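Local atomic coordinates of transcriptional regulator, LacI family (Arthrobacter sp., PDB entry 4RKQ), a protein that probably represses or otherwise regulates transcription of target genes in response to a small effector, likely a sugar, as a member of the LacI family. Residues 31-36 with 73-78; 91-96 with 259-264; 254-259 with 272-277. All coordinates share one frame; numbering follows the deposited sequence. Where two conformers were deposited one is given.

Interaction 1 of 3, residues 31-36 with 73-78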
loop_
_atom_site.group_PDB
_atom_site.type_symbol
_atom_site.label_atom_id
_atom_site.label_comp_id
_atom_site.label_asym_id
_atom_site.label_seq_id
_atom_site.Cartn_x
_atom_site.Cartn_y
_atom_site.Cartn_z
ATOM N N PRO A 31 -0.280 0.721 5.029
ATOM C CA PRO A 31 1.151 0.645 4.712
ATOM C C PRO A 31 1.851 1.994 4.755
ATOM O O PRO A 31 2.991 2.047 5.143
ATOM C CB PRO A 31 1.202 0.068 3.297
ATOM C CG PRO A 31 -0.176 -0.372 2.981
ATOM C CD PRO A 31 -1.129 0.063 4.011
ATOM N N ALA A 32 1.144 3.066 4.410
ATOM C CA ALA A 32 1.738 4.412 4.479
ATOM C C ALA A 32 2.010 4.824 5.913
ATOM O O ALA A 32 3.092 5.317 6.251
ATOM C CB ALA A 32 0.850 5.410 3.801
ATOM N N PHE A 33 1.047 4.569 6.781
ATOM C CA PHE A 33 1.209 4.788 8.207
ATOM C C PHE A 33 2.343 3.947 8.781
ATOM O O PHE A 33 3.226 4.448 9.468
ATOM C CB PHE A 33 -0.094 4.462 8.941
ATOM C CG PHE A 33 0.052 4.418 10.422
ATOM C CD1 PHE A 33 0.171 5.582 11.143
ATOM C CD2 PHE A 33 0.057 3.220 11.085
ATOM C CE1 PHE A 33 0.310 5.571 12.493
ATOM C CE2 PHE A 33 0.199 3.200 12.442
ATOM C CZ PHE A 33 0.322 4.365 13.145
ATOM N N ALA A 34 2.321 2.651 8.516
ATOM C CA ALA A 34 3.361 1.775 8.998
ATOM C C ALA A 34 4.738 2.205 8.544
ATOM O O ALA A 34 5.647 2.229 9.368
ATOM C CB ALA A 34 3.106 0.320 8.605
ATOM N N SER A 35 4.893 2.533 7.269
ATOM C CA SER A 35 6.186 2.932 6.738
ATOM C C SER A 35 6.698 4.181 7.500
ATOM O O SER A 35 7.875 4.298 7.816
ATOM C CB SER A 35 6.065 3.269 5.247
ATOM O OG SER A 35 7.310 3.702 4.735
ATOM N N SER A 36 5.803 5.127 7.771
ATOM C CA SER A 36 6.208 6.365 8.432
ATOM C C SER A 36 6.693 6.078 9.861
ATOM O O SER A 36 7.704 6.631 10.326
ATOM C CB SER A 36 5.042 7.361 8.407
ATOM O OG SER A 36 5.332 8.409 9.288
ATOM N N ALA A 73 6.780 -2.170 23.587
ATOM C CA ALA A 73 5.669 -1.219 23.418
ATOM C C ALA A 73 4.969 -1.552 22.127
ATOM O O ALA A 73 5.581 -2.178 21.239
ATOM C CB ALA A 73 6.185 0.217 23.337
ATOM N N VAL A 74 3.740 -1.066 21.984
ATOM C CA VAL A 74 2.991 -1.282 20.744
ATOM C C VAL A 74 2.359 0.006 20.311
ATOM O O VAL A 74 1.871 0.738 21.136
ATOM C CB VAL A 74 1.892 -2.341 20.905
ATOM C CG1 VAL A 74 1.011 -2.436 19.656
ATOM C CG2 VAL A 74 2.501 -3.703 21.245
ATOM N N ILE A 75 2.393 0.247 19.004
ATOM C CA ILE A 75 1.667 1.351 18.360
ATOM C C ILE A 75 0.688 0.657 17.409
ATOM O O ILE A 75 1.100 -0.205 16.604
ATOM C CB ILE A 75 2.637 2.211 17.546
ATOM C CG1 ILE A 75 3.507 3.002 18.493
ATOM C CG2 ILE A 75 1.846 3.174 16.628
ATOM C CD1 ILE A 75 4.730 3.588 17.780
ATOM N N GLY A 76 -0.598 0.965 17.503
ATOM C CA GLY A 76 -1.553 0.258 16.665
ATOM C C GLY A 76 -2.927 0.855 16.459
ATOM O O GLY A 76 -3.379 1.706 17.229
ATOM N N TYR A 77 -3.559 0.375 15.403
ATOM C CA TYR A 77 -4.977 0.535 15.174
ATOM C C TYR A 77 -5.587 -0.790 15.600
ATOM O O TYR A 77 -5.381 -1.807 14.961
ATOM C CB TYR A 77 -5.250 0.808 13.707
ATOM C CG TYR A 77 -4.999 2.215 13.262
ATOM C CD1 TYR A 77 -3.689 2.677 12.964
ATOM C CD2 TYR A 77 -6.042 3.093 13.120
ATOM C CE1 TYR A 77 -3.474 3.972 12.539
ATOM C CE2 TYR A 77 -5.828 4.381 12.706
ATOM C CZ TYR A 77 -4.573 4.810 12.401
ATOM O OH TYR A 77 -4.414 6.108 12.017
ATOM N N LEU A 78 -6.313 -0.796 16.708
ATOM C CA LEU A 78 -6.716 -2.073 17.312
ATOM C C LEU A 78 -8.182 -2.455 17.147
ATOM O O LEU A 78 -8.600 -3.518 17.638
ATOM C CB LEU A 78 -6.365 -2.078 18.791
ATOM C CG LEU A 78 -4.857 -1.957 19.106
ATOM C CD1 LEU A 78 -4.727 -2.256 20.551
ATOM C CD2 LEU A 78 -3.993 -2.896 18.277
#

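Interaction 2 of 3, residues 91-96 with 259-264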
loop_
_atom_site.group_PDB
_atom_site.type_symbol
_atom_site.label_atom_id
_atom_site.label_comp_id
_atom_site.label_asym_id
_atom_site.label_seq_id
_atom_site.Cartn_x
_atom_site.Cartn_y
_atom_site.Cartn_z
ATOM N N ARG A 91 2.633 -2.830 31.984
ATOM C CA ARG A 91 3.271 -1.493 31.965
ATOM C C ARG A 91 4.004 -1.180 30.655
ATOM O O ARG A 91 4.575 -0.079 30.472
ATOM C CB ARG A 91 4.247 -1.376 33.154
ATOM C CG ARG A 91 3.504 -1.295 34.474
ATOM C CD ARG A 91 4.428 -1.474 35.641
ATOM N NE ARG A 91 5.533 -0.500 35.615
ATOM C CZ ARG A 91 5.527 0.694 36.192
ATOM N NH1 ARG A 91 4.475 1.113 36.857
ATOM N NH2 ARG A 91 6.618 1.461 36.123
ATOM N N ARG A 92 4.050 -2.164 29.750
ATOM C CA ARG A 92 4.585 -1.925 28.411
ATOM C C ARG A 92 3.549 -1.048 27.662
ATOM O O ARG A 92 2.388 -1.391 27.555
ATOM C CB ARG A 92 4.851 -3.255 27.666
ATOM C CG ARG A 92 5.794 -4.213 28.384
ATOM C CD ARG A 92 5.816 -5.607 27.784
ATOM N NE ARG A 92 4.599 -6.322 28.153
ATOM C CZ ARG A 92 4.441 -7.629 28.085
ATOM N NH1 ARG A 92 5.415 -8.405 27.604
ATOM N NH2 ARG A 92 3.270 -8.158 28.435
ATOM N N PRO A 93 3.955 0.138 27.224
ATOM C CA PRO A 93 2.975 1.124 26.760
ATOM C C PRO A 93 2.346 0.767 25.413
ATOM O O PRO A 93 3.042 0.287 24.498
ATOM C CB PRO A 93 3.794 2.436 26.649
ATOM C CG PRO A 93 5.223 2.045 26.718
ATOM C CD PRO A 93 5.322 0.694 27.361
ATOM N N LEU A 94 1.027 0.894 25.370
ATOM C CA LEU A 94 0.283 0.891 24.144
ATOM C C LEU A 94 -0.065 2.319 23.745
ATOM O O LEU A 94 -0.591 3.083 24.561
ATOM C CB LEU A 94 -0.997 0.100 24.324
ATOM C CG LEU A 94 -1.982 0.085 23.176
ATOM C CD1 LEU A 94 -1.389 -0.605 21.947
ATOM C CD2 LEU A 94 -3.246 -0.633 23.643
ATOM N N ILE A 95 0.240 2.646 22.479
ATOM C CA ILE A 95 -0.277 3.828 21.841
ATOM C C ILE A 95 -1.270 3.378 20.779
ATOM O O ILE A 95 -0.880 2.786 19.778
ATOM C CB ILE A 95 0.852 4.636 21.179
ATOM C CG1 ILE A 95 1.834 5.067 22.289
ATOM C CG2 ILE A 95 0.270 5.854 20.470
ATOM C CD1 ILE A 95 3.071 5.674 21.785
ATOM N N VAL A 96 -2.532 3.689 20.984
ATOM C CA VAL A 96 -3.594 3.468 19.961
ATOM C C VAL A 96 -3.992 4.697 19.193
ATOM O O VAL A 96 -3.935 5.810 19.700
ATOM C CB VAL A 96 -4.886 2.884 20.597
ATOM C CG1 VAL A 96 -4.655 1.485 21.116
ATOM C CG2 VAL A 96 -5.411 3.776 21.718
ATOM N N GLY A 259 8.282 9.694 25.151
ATOM C CA GLY A 259 7.962 10.343 26.403
ATOM C C GLY A 259 7.442 9.370 27.442
ATOM O O GLY A 259 7.711 9.484 28.664
ATOM N N LEU A 260 6.698 8.387 26.978
ATOM C CA LEU A 260 6.195 7.342 27.872
ATOM C C LEU A 260 7.329 6.450 28.342
ATOM O O LEU A 260 7.370 6.087 29.519
ATOM C CB LEU A 260 5.104 6.489 27.192
ATOM C CG LEU A 260 3.771 7.235 26.982
ATOM C CD1 LEU A 260 2.903 6.546 25.950
ATOM C CD2 LEU A 260 3.042 7.350 28.303
ATOM N N LEU A 261 8.230 6.063 27.435
ATOM C CA LEU A 261 9.360 5.194 27.828
ATOM C C LEU A 261 10.322 5.907 28.790
ATOM O O LEU A 261 10.933 5.273 29.628
ATOM C CB LEU A 261 10.168 4.677 26.617
ATOM C CG LEU A 261 9.421 3.668 25.731
ATOM C CD1 LEU A 261 10.203 3.484 24.442
ATOM C CD2 LEU A 261 9.126 2.344 26.426
ATOM N N SER A 262 10.484 7.207 28.615
ATOM C CA SER A 262 11.440 7.977 29.398
ATOM C C SER A 262 10.900 8.420 30.741
ATOM O O SER A 262 11.661 8.844 31.585
ATOM C CB SER A 262 11.874 9.200 28.609
ATOM O OG SER A 262 10.873 10.202 28.617
ATOM N N GLY A 263 9.588 8.343 30.935
ATOM C CA GLY A 263 8.947 8.870 32.129
ATOM C C GLY A 263 8.594 10.337 31.991
ATOM O O GLY A 263 7.982 10.921 32.881
ATOM N N ALA A 264 8.915 10.939 30.856
ATOM C CA ALA A 264 8.519 12.314 30.625
ATOM C C ALA A 264 6.996 12.481 30.588
ATOM O O ALA A 264 6.499 13.525 30.971
ATOM C CB ALA A 264 9.155 12.881 29.364
#

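Interaction 3 of 3, residues 254-259 with 272-277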
loop_
_atom_site.group_PDB
_atom_site.type_symbol
_atom_site.label_atom_id
_atom_site.label_comp_id
_atom_site.label_asym_id
_atom_site.label_seq_id
_atom_site.Cartn_x
_atom_site.Cartn_y
_atom_site.Cartn_z
ATOM N N VAL A 254 5.467 8.231 17.703
ATOM C CA VAL A 254 6.792 7.906 18.187
ATOM C C VAL A 254 7.247 8.855 19.275
ATOM O O VAL A 254 7.823 8.426 20.279
ATOM C CB VAL A 254 7.806 7.941 17.036
ATOM C CG1 VAL A 254 9.248 7.834 17.557
ATOM C CG2 VAL A 254 7.482 6.845 16.061
ATOM N N GLU A 255 6.924 10.131 19.141
ATOM C CA GLU A 255 7.317 11.074 20.190
ATOM C C GLU A 255 6.541 10.824 21.478
ATOM O O GLU A 255 7.093 10.863 22.570
ATOM C CB GLU A 255 7.143 12.507 19.705
ATOM C CG GLU A 255 8.229 12.834 18.714
ATOM C CD GLU A 255 8.168 14.277 18.244
ATOM O OE1 GLU A 255 7.148 14.962 18.468
ATOM O OE2 GLU A 255 9.143 14.721 17.620
ATOM N N LEU A 256 5.268 10.488 21.368
ATOM C CA LEU A 256 4.549 10.069 22.538
ATOM C C LEU A 256 5.221 8.848 23.194
ATOM O O LEU A 256 5.346 8.768 24.433
ATOM C CB LEU A 256 3.112 9.738 22.132
ATOM C CG LEU A 256 2.081 9.457 23.168
ATOM C CD1 LEU A 256 2.160 10.450 24.314
ATOM C CD2 LEU A 256 0.708 9.510 22.507
ATOM N N LEU A 257 5.620 7.865 22.389
ATOM C CA LEU A 257 6.217 6.653 22.959
ATOM C C LEU A 257 7.566 6.992 23.597
ATOM O O LEU A 257 7.902 6.481 24.635
ATOM C CB LEU A 257 6.428 5.609 21.886
ATOM C CG LEU A 257 7.022 4.292 22.349
ATOM C CD1 LEU A 257 6.234 3.680 23.508
ATOM C CD2 LEU A 257 7.062 3.368 21.131
ATOM N N VAL A 258 8.339 7.878 22.963
ATOM C CA VAL A 258 9.595 8.323 23.606
ATOM C C VAL A 258 9.319 8.873 25.018
ATOM O O VAL A 258 10.029 8.544 25.970
ATOM C CB VAL A 258 10.342 9.380 22.772
ATOM C CG1 VAL A 258 11.520 9.968 23.566
ATOM C CG2 VAL A 258 10.833 8.781 21.451
ATOM N N GLY A 259 8.282 9.694 25.151
ATOM C CA GLY A 259 7.962 10.343 26.403
ATOM C C GLY A 259 7.442 9.370 27.442
ATOM O O GLY A 259 7.711 9.484 28.664
ATOM N N SER A 272 -0.851 12.445 27.628
ATOM C CA SER A 272 -0.594 11.229 26.854
ATOM C C SER A 272 -1.633 11.053 25.730
ATOM O O SER A 272 -1.548 10.091 24.973
ATOM C CB SER A 272 -0.590 10.006 27.738
ATOM O OG SER A 272 -1.904 9.610 28.159
ATOM N N ARG A 273 -2.619 11.954 25.656
ATOM C CA ARG A 273 -3.593 11.966 24.574
ATOM C C ARG A 273 -3.392 13.159 23.641
ATOM O O ARG A 273 -3.555 14.278 24.040
ATOM C CB ARG A 273 -4.986 11.998 25.147
ATOM C CG ARG A 273 -5.447 10.647 25.639
ATOM C CD ARG A 273 -5.044 10.355 27.075
ATOM N NE ARG A 273 -5.695 9.094 27.417
ATOM C CZ ARG A 273 -5.106 7.911 27.417
ATOM N NH1 ARG A 273 -3.812 7.805 27.163
ATOM N NH2 ARG A 273 -5.827 6.839 27.681
ATOM N N THR A 274 -3.032 12.882 22.399
ATOM C CA THR A 274 -2.830 13.893 21.392
ATOM C C THR A 274 -3.998 13.896 20.380
ATOM O O THR A 274 -4.479 12.859 19.930
ATOM C CB THR A 274 -1.516 13.612 20.610
ATOM O OG1 THR A 274 -0.397 13.496 21.488
ATOM C CG2 THR A 274 -1.230 14.707 19.572
ATOM N N THR A 275 -4.426 15.094 20.003
ATOM C CA THR A 275 -5.484 15.267 19.030
ATOM C C THR A 275 -4.862 15.982 17.861
ATOM O O THR A 275 -4.338 17.093 18.036
ATOM C CB THR A 275 -6.610 16.175 19.557
ATOM O OG1 THR A 275 -7.181 15.596 20.721
ATOM C CG2 THR A 275 -7.707 16.341 18.484
ATOM N N LEU A 276 -4.934 15.351 16.685
ATOM C CA LEU A 276 -4.394 15.893 15.456
ATOM C C LEU A 276 -5.527 16.418 14.570
ATOM O O LEU A 276 -6.673 15.985 14.681
ATOM C CB LEU A 276 -3.586 14.830 14.709
ATOM C CG LEU A 276 -2.409 14.241 15.446
ATOM C CD1 LEU A 276 -1.750 13.210 14.552
ATOM C CD2 LEU A 276 -1.432 15.314 15.879
ATOM N N LYS A 277 -5.183 17.331 13.672
ATOM C CA LYS A 277 -6.164 17.977 12.786
ATOM C C LYS A 277 -5.764 17.764 11.329
ATOM O O LYS A 277 -4.604 17.993 10.968
ATOM C CB LYS A 277 -6.250 19.475 13.084
ATOM C CG LYS A 277 -6.774 19.832 14.472
ATOM C CD LYS A 277 -7.602 21.112 14.447
ATOM C CE LYS A 277 -7.871 21.654 15.848
ATOM N NZ LYS A 277 -8.427 20.635 16.782
#

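Interaction 1 of 3, residues 31-36 with 73-78
Phe33, Tyr77 and Ile75 make this contact, in which a helix lays one large aromatic side chain against the end of a central strand. Tyr77 meets Phe33 in a T-shaped (edge-to-face) pair: the planes stand at 90° and the ring centroids are 5.1 Å apart. It is the CE1 corner of the tyrosine that points into the phenylalanine face, lying 3.7 Å above the plane of the Phe33 ring and over its centre, so its C-H dipole can meet the pi cloud. Phe33 CG is anti to the backbone N (chi1 169°), which carries the ring out from the helix far enough to reach both partners. Ile75 adds an apolar touch, its CG2 methyl meeting the edge of the same ring near its plane, 4.0 Å from Phe33 CZ; a beta-branched residue suits a strand and offers a methyl close to the backbone. The phenol oxygen of Tyr77 is turned to a different task, a hydrogen bond with the hydroxyl of Tyr29, which together with the ring pair probably helps fix how the tyrosine is rotated. Were Phe33 replaced by alanine, the Tyr77 edge would probably lose its aromatic face and a gap would open beside the Ile75 methyl. All three residues are buried. Strand 73-76 runs between strands 17-22 and 94-97 in the parallel part of the sheet, and Phe33 of helix 29-43 also rests on Leu20 and Leu97 from these neighbours and on Val249 of helix 246-262, which packs beside it.

Interaction 2 of 3, residues 91-96 with 259-264
In the N-terminal lobe of the periplasmic-binding-protein-like core, the last turn of helix 246-262 lies against the start of strand 94-97, and Pro93, Ile95, Leu260 and Leu261 form the apolar seam between them. Pro93 and Leu260 are the closest pair along the backbones, their CA atoms 7.1 Å apart. The proline, set just before the strand, presents a rigid ring to two successive leucines. Its CG meets Leu261 CD2 at 3.9 Å, the two side chains crossing at about a right angle, while Pro93 CB is a looser 4.3 Å from Leu260 CD1. That same Leu260 methyl reaches on to the strand, where it lies 4.1 Å from Ile95 CG1. Leu260 CG is anti to its carbonyl carbon (chi1 -71°), a common helical choice that sends CD1 toward the strand. Leucine suits this place because its long, flexible side chain brings one methyl, CD1, to both proline and isoleucine, whereas the more exposed Leu261 covers the outer margin. The helix ends here: Gly263 takes a positive phi of 87°, where a side chain would be jammed against the preceding carbonyl oxygen, and Ser262 OG accepts a bond from Ala264 N to close an ST turn. Ile95 also packs on Leu256 and Leu257, one turn back in the helix. A helix laid over parallel strands in this way is typical of the Rossmann-like alpha/beta lobes of LacI-type regulators.

Interaction 3 of 3, residues 254-259 with 272-277
Helix 246-262 covers the sheet of a Rossmann-like alpha/beta lobe in this LacI-family protein, and between residues 254 and 259 it passes the beginning of strand 273-281. Val254 opens the segment from within the buried core, and its carbonyl oxygen takes the hydrogen bond from Val258 N that keeps the helix regular. Glu255 follows on the exposed side, a fitting position for a charged carboxylate, and its backbone oxygen accepts from Gly259 N. Leu256 is the residue that meets the start of the strand and the residue before it. Its CG is anti to the backbone N (chi1 -171°), which swings both methyls toward Ser272, the CA atoms of the two residues being 6.8 Å apart. CD1 lies 3.8 Å from Ser272 CA and 4.4 Å from Ser272 CB, while the other methyl also comes near Thr274, its CD2 4.3 Å from Thr274 OG1. A leucine suits this spot, since its forked end can cover backbone and side chain together; it also packs on Ile108. Leu257 turns toward other parts of the sheet, and Gly259 completes the segment. On the other segment, the hydroxyl of Ser272 is occupied away from the helix: it bonds to Ser269 O and receives a weak bond from Arg273 NH1. The nearest approach between the two segments is of methyl to carbonyl, Leu256 CD2 lying 3.4 Å from Ser272 O.

Overall arrangement
The three contacts join helices to one face of the same lobe. Interaction 1 is fully buried and the only aromatic one; interaction 3 is also buried, but a leucine there rests largely on backbone just ahead of strand 273-281; interaction 2, farthest from the chain centre, is partly open to solvent and wholly aliphatic. Interactions 2 and 3 use successive turns of helix 246-262 and share Gly259, whereas interaction 1 employs helix 29-43. Strands 73-76 and 94-97 are neighbours, probably bonded through Val74 O and Ile95 N (2.8 Å). Leu257 ties the set together, packing on Ala73 and Ile75 of interaction 1 and on Pro93 and Ile95 of interaction 2.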